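Local coordinates for protein ARF-like GTPase (Chlamydomonas reinhardtii, PDB 4M9Q) that belongs to the ARF-like small GTPases of the P-loop fold and holds a magnesium ion together with phosphoaminophosphonic acid-guanylate ester, at residues Y77-K91 with L117-G131. Sequence-based numbering, arbitrary orientation. Where two conformers were deposited one is given.
Sequences YVVDAADPGRFEESK and LPTAAPAAEVVKGLG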
loop_
_atom_site.group_PDB
_atom_site.type_symbol
_atom_site.label_atom_id
_atom_site.label_comp_id
_atom_site.label_asym_id
_atom_site.label_seq_id
_atom_site.Cartn_x
_atom_site.Cartn_y
_atom_site.Cartn_z
ATOM N N TYR A 77 -2.532 0.395 -1.417
ATOM C CA TYR A 77 -2.501 1.454 -2.380
ATOM C C TYR A 77 -3.413 2.584 -1.899
ATOM O O TYR A 77 -4.584 2.349 -1.590
ATOM C CB TYR A 77 -2.954 0.934 -3.714
ATOM C CG TYR A 77 -2.614 1.872 -4.860
ATOM C CD1 TYR A 77 -1.361 1.891 -5.402
ATOM C CD2 TYR A 77 -3.569 2.740 -5.376
ATOM C CE1 TYR A 77 -1.060 2.755 -6.416
ATOM C CE2 TYR A 77 -3.267 3.610 -6.380
ATOM C CZ TYR A 77 -2.009 3.610 -6.896
ATOM O OH TYR A 77 -1.726 4.451 -7.917
ATOM N N VAL A 78 -2.888 3.798 -1.786
ATOM C CA VAL A 78 -3.619 4.913 -1.246
ATOM C C VAL A 78 -3.913 5.887 -2.367
ATOM O O VAL A 78 -3.036 6.252 -3.166
ATOM C CB VAL A 78 -2.796 5.614 -0.150
ATOM C CG1 VAL A 78 -3.608 6.721 0.537
ATOM C CG2 VAL A 78 -2.305 4.612 0.905
ATOM N N VAL A 79 -5.175 6.330 -2.423
ATOM C CA VAL A 79 -5.628 7.274 -3.418
ATOM C C VAL A 79 -6.139 8.486 -2.688
ATOM O O VAL A 79 -6.816 8.359 -1.660
ATOM C CB VAL A 79 -6.799 6.709 -4.224
ATOM C CG1 VAL A 79 -7.266 7.718 -5.268
ATOM C CG2 VAL A 79 -6.384 5.441 -4.916
ATOM N N ASP A 80 -5.841 9.672 -3.222
ATOM C CA ASP A 80 -6.462 10.890 -2.681
ATOM C C ASP A 80 -7.838 10.928 -3.295
ATOM O O ASP A 80 -7.981 11.274 -4.479
ATOM C CB ASP A 80 -5.628 12.129 -3.021
ATOM C CG ASP A 80 -6.198 13.440 -2.462
ATOM O OD1 ASP A 80 -7.359 13.466 -1.972
ATOM O OD2 ASP A 80 -5.479 14.500 -2.579
ATOM N N ALA A 81 -8.832 10.574 -2.487
ATOM C CA ALA A 81 -10.177 10.433 -2.979
ATOM C C ALA A 81 -10.792 11.785 -3.317
ATOM O O ALA A 81 -11.827 11.828 -3.990
ATOM C CB ALA A 81 -11.058 9.674 -1.968
ATOM N N ALA A 82 -10.172 12.865 -2.835
ATOM C CA ALA A 82 -10.715 14.221 -2.963
ATOM C C ALA A 82 -10.083 14.947 -4.110
ATOM O O ALA A 82 -10.340 16.125 -4.267
ATOM C CB ALA A 82 -10.520 15.041 -1.693
ATOM N N ASP A 83 -9.295 14.229 -4.909
ATOM C CA ASP A 83 -8.627 14.746 -6.088
ATOM C C ASP A 83 -8.860 13.819 -7.306
ATOM O O ASP A 83 -7.917 13.143 -7.785
ATOM C CB ASP A 83 -7.107 14.823 -5.798
ATOM C CG ASP A 83 -6.337 15.662 -6.817
ATOM O OD1 ASP A 83 -5.117 15.809 -6.619
ATOM O OD2 ASP A 83 -6.929 16.157 -7.794
ATOM N N PRO A 84 -10.093 13.801 -7.839
ATOM C CA PRO A 84 -10.411 13.030 -9.053
ATOM C C PRO A 84 -9.606 13.433 -10.296
ATOM O O PRO A 84 -9.491 12.654 -11.243
ATOM C CB PRO A 84 -11.897 13.333 -9.293
ATOM C CG PRO A 84 -12.349 14.190 -8.177
ATOM C CD PRO A 84 -11.144 14.786 -7.541
ATOM N N GLY A 85 -9.053 14.641 -10.299
ATOM C CA GLY A 85 -8.179 15.040 -11.372
ATOM C C GLY A 85 -7.039 14.070 -11.555
ATOM O O GLY A 85 -6.498 13.984 -12.658
ATOM N N ARG A 86 -6.674 13.327 -10.492
ATOM C CA ARG A 86 -5.521 12.469 -10.553
ATOM C C ARG A 86 -5.879 11.003 -10.652
ATOM O O ARG A 86 -4.985 10.127 -10.654
ATOM C CB ARG A 86 -4.633 12.746 -9.350
ATOM C CG ARG A 86 -4.049 14.139 -9.364
ATOM C CD ARG A 86 -2.539 14.107 -9.573
ATOM N NE ARG A 86 -1.839 14.252 -8.329
ATOM C CZ ARG A 86 -0.584 13.892 -8.106
ATOM N NH1 ARG A 86 0.165 13.348 -9.052
ATOM N NH2 ARG A 86 -0.084 14.073 -6.888
ATOM N N PHE A 87 -7.163 10.711 -10.752
ATOM C CA PHE A 87 -7.603 9.317 -10.793
ATOM C C PHE A 87 -6.997 8.596 -11.958
ATOM O O PHE A 87 -6.600 7.453 -11.826
ATOM C CB PHE A 87 -9.119 9.186 -10.848
ATOM C CG PHE A 87 -9.819 9.375 -9.527
ATOM C CD1 PHE A 87 -9.119 9.664 -8.334
ATOM C CD2 PHE A 87 -11.202 9.297 -9.462
ATOM C CE1 PHE A 87 -9.807 9.851 -7.133
ATOM C CE2 PHE A 87 -11.879 9.511 -8.260
ATOM C CZ PHE A 87 -11.169 9.778 -7.100
ATOM N N GLU A 88 -6.903 9.245 -13.108
ATOM C CA GLU A 88 -6.406 8.539 -14.282
ATOM C C GLU A 88 -4.922 8.202 -14.155
ATOM O O GLU A 88 -4.532 7.103 -14.554
ATOM C CB GLU A 88 -6.692 9.294 -15.576
ATOM C CG GLU A 88 -6.572 8.413 -16.812
ATOM C CD GLU A 88 -7.808 7.566 -17.051
ATOM O OE1 GLU A 88 -8.746 7.658 -16.242
ATOM O OE2 GLU A 88 -7.847 6.809 -18.042
ATOM N N GLU A 89 -4.090 9.098 -13.601
ATOM C CA GLU A 89 -2.691 8.721 -13.404
ATOM C C GLU A 89 -2.535 7.685 -12.287
ATOM O O GLU A 89 -1.641 6.837 -12.351
ATOM C CB GLU A 89 -1.701 9.872 -13.221
ATOM C CG GLU A 89 -1.851 10.730 -12.021
ATOM C CD GLU A 89 -0.583 11.543 -11.707
ATOM O OE1 GLU A 89 0.561 11.009 -11.700
ATOM O OE2 GLU A 89 -0.733 12.763 -11.446
ATOM N N SER A 90 -3.410 7.732 -11.293
ATOM C CA SER A 90 -3.340 6.735 -10.244
ATOM C C SER A 90 -3.708 5.385 -10.854
ATOM O O SER A 90 -3.084 4.385 -10.531
ATOM C CB SER A 90 -4.258 7.085 -9.065
ATOM O OG SER A 90 -3.881 6.371 -7.886
ATOM N N LYS A 91 -4.699 5.367 -11.735
ATOM C CA LYS A 91 -5.061 4.158 -12.451
ATOM C C LYS A 91 -3.877 3.600 -13.286
ATOM O O LYS A 91 -3.620 2.386 -13.293
ATOM C CB LYS A 91 -6.296 4.431 -13.326
ATOM C CG LYS A 91 -6.747 3.295 -14.243
ATOM C CD LYS A 91 -7.919 3.739 -15.131
ATOM C CE LYS A 91 -8.135 2.823 -16.322
ATOM N NZ LYS A 91 -8.935 3.457 -17.404
ATOM N N LEU A 117 -12.513 15.723 3.305
ATOM C CA LEU A 117 -12.660 16.812 2.300
ATOM C C LEU A 117 -14.023 16.762 1.587
ATOM O O LEU A 117 -14.528 15.703 1.195
ATOM C CB LEU A 117 -11.503 16.775 1.298
ATOM C CG LEU A 117 -10.173 17.145 1.957
ATOM C CD1 LEU A 117 -9.102 17.050 0.880
ATOM C CD2 LEU A 117 -10.275 18.531 2.638
ATOM N N PRO A 118 -14.627 17.899 1.383
ATOM C CA PRO A 118 -15.967 17.869 0.780
ATOM C C PRO A 118 -16.094 17.210 -0.612
ATOM O O PRO A 118 -17.144 16.646 -0.905
ATOM C CB PRO A 118 -16.380 19.313 0.741
ATOM C CG PRO A 118 -15.166 20.095 1.007
ATOM C CD PRO A 118 -14.133 19.247 1.633
ATOM N N THR A 119 -15.025 17.180 -1.410
ATOM C CA THR A 119 -15.076 16.544 -2.733
ATOM C C THR A 119 -14.713 15.056 -2.725
ATOM O O THR A 119 -14.606 14.433 -3.749
ATOM C CB THR A 119 -14.130 17.257 -3.697
ATOM O OG1 THR A 119 -12.841 17.376 -3.059
ATOM C CG2 THR A 119 -14.734 18.653 -4.114
ATOM N N ALA A 120 -14.568 14.457 -1.557
ATOM C CA ALA A 120 -14.132 13.067 -1.474
ATOM C C ALA A 120 -15.057 12.076 -2.204
ATOM O O ALA A 120 -16.246 12.031 -1.951
ATOM C CB ALA A 120 -14.016 12.680 -0.021
ATOM N N ALA A 121 -14.500 11.282 -3.111
ATOM C CA ALA A 121 -15.266 10.282 -3.844
ATOM C C ALA A 121 -15.535 9.048 -2.994
ATOM O O ALA A 121 -14.644 8.574 -2.252
ATOM C CB ALA A 121 -14.525 9.859 -5.088
ATOM N N PRO A 122 -16.747 8.490 -3.109
ATOM C CA PRO A 122 -17.005 7.255 -2.369
ATOM C C PRO A 122 -16.277 6.027 -2.974
ATOM O O PRO A 122 -15.645 6.110 -4.043
ATOM C CB PRO A 122 -18.522 7.129 -2.404
ATOM C CG PRO A 122 -18.928 7.905 -3.602
ATOM C CD PRO A 122 -17.887 8.924 -3.905
ATOM N N ALA A 123 -16.349 4.906 -2.277
ATOM C CA ALA A 123 -15.676 3.662 -2.725
ATOM C C ALA A 123 -16.036 3.257 -4.148
ATOM O O ALA A 123 -15.158 2.940 -4.946
ATOM C CB ALA A 123 -15.978 2.499 -1.774
ATOM N N ALA A 124 -17.317 3.319 -4.469
ATOM C CA ALA A 124 -17.776 3.045 -5.817
ATOM C C ALA A 124 -16.999 3.875 -6.813
ATOM O O ALA A 124 -16.297 3.292 -7.626
ATOM C CB ALA A 124 -19.271 3.280 -5.931
ATOM N N GLU A 125 -17.079 5.212 -6.727
ATOM C CA GLU A 125 -16.349 6.110 -7.640
ATOM C C GLU A 125 -14.887 5.693 -7.791
ATOM O O GLU A 125 -14.364 5.652 -8.873
ATOM C CB GLU A 125 -16.375 7.564 -7.150
ATOM C CG GLU A 125 -17.524 8.425 -7.627
ATOM C CD GLU A 125 -17.217 9.922 -7.479
ATOM O OE1 GLU A 125 -16.128 10.364 -7.947
ATOM O OE2 GLU A 125 -18.081 10.651 -6.911
ATOM N N VAL A 126 -14.215 5.407 -6.699
ATOM C CA VAL A 126 -12.790 5.056 -6.774
ATOM C C VAL A 126 -12.563 3.699 -7.479
ATOM O O VAL A 126 -11.588 3.500 -8.183
ATOM C CB VAL A 126 -12.147 5.089 -5.369
ATOM C CG1 VAL A 126 -10.786 4.445 -5.348
ATOM C CG2 VAL A 126 -12.056 6.510 -4.865
ATOM N N VAL A 127 -13.488 2.783 -7.347
ATOM C CA VAL A 127 -13.441 1.555 -8.142
ATOM C C VAL A 127 -13.450 1.813 -9.647
ATOM O O VAL A 127 -12.605 1.259 -10.372
ATOM C CB VAL A 127 -14.620 0.613 -7.801
ATOM C CG1 VAL A 127 -14.826 -0.455 -8.888
ATOM C CG2 VAL A 127 -14.385 -0.025 -6.442
ATOM N N LYS A 128 -14.389 2.648 -10.105
ATOM C CA LYS A 128 -14.411 3.097 -11.495
ATOM C C LYS A 128 -13.108 3.795 -11.815
ATOM O O LYS A 128 -12.450 3.438 -12.773
ATOM C CB LYS A 128 -15.602 4.036 -11.819
ATOM C CG LYS A 128 -16.613 3.406 -12.768
ATOM C CD LYS A 128 -17.511 4.409 -13.504
ATOM C CE LYS A 128 -18.735 3.701 -14.122
ATOM N NZ LYS A 128 -19.739 4.605 -14.769
ATOM N N GLY A 129 -12.740 4.779 -10.998
ATOM C CA GLY A 129 -11.616 5.649 -11.305
ATOM C C GLY A 129 -10.318 4.881 -11.441
ATOM O O GLY A 129 -9.496 5.216 -12.268
ATOM N N LEU A 130 -10.125 3.844 -10.624
ATOM C CA LEU A 130 -8.888 3.048 -10.698
ATOM C C LEU A 130 -9.020 1.871 -11.645
ATOM O O LEU A 130 -8.061 1.084 -11.810
ATOM C CB LEU A 130 -8.432 2.561 -9.333
ATOM C CG LEU A 130 -7.885 3.620 -8.397
ATOM C CD1 LEU A 130 -7.444 2.921 -7.125
ATOM C CD2 LEU A 130 -6.729 4.372 -8.999
ATOM N N GLY A 131 -10.173 1.778 -12.304
ATOM C CA GLY A 131 -10.377 0.752 -13.346
ATOM C C GLY A 131 -10.158 -0.648 -12.791
ATOM O O GLY A 131 -9.450 -1.472 -13.376
#
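Phe-87, at the start of helix 87-99, reaches across to Ala-121 and to helix 123-129. With chi1 at -79°, CG lies anti to the carbonyl carbon and the ring runs out from CB under Pro-84, whose CA sits over the centre of one face, 3.5 Å above the plane. Phe-87 CD2 lies 4.1 Å from Gly-129 CA, obliquely, and CE2 approaches the Ala-121 methyl; at the tip, Phe-87 CZ meets Ala-121 CB at 3.9 Å, at the edge and in the ring plane, and Val-126 CG2 obliquely, the two side chains crossing at about a right angle. In the P-loop NTPase fold this joins the end of strand 74-80, inside the six-stranded mixed sheet between strands 3-10 and 108-113, and the helix after it to the loop and helix 123-129 that follow strand 108-113. The axes of segments 87-91 and 123-129 cross at -60° with a closest approach of 10.0 Å, and Leu-117 touches the bound phosphoaminophosphonic acid-guanylate ester. Two hydrogen bonds tie the loops together. Ala-121 N donates to Ala-81 O at 2.9 Å, nearly straight at 166° but from well above the carbonyl plane, while Thr-119 OG1 donates to Ala-82 O at 3.0 Å. Farther along, the branches of Leu-130 part: CD1 slides past Val-79 CG2 at 3.5 Å, and CD2 lies 3.7 Å from Ser-90 OG, which shares a hydrogen bond with Tyr-77 OH. Lys-91 CG rests against Leu-130 O.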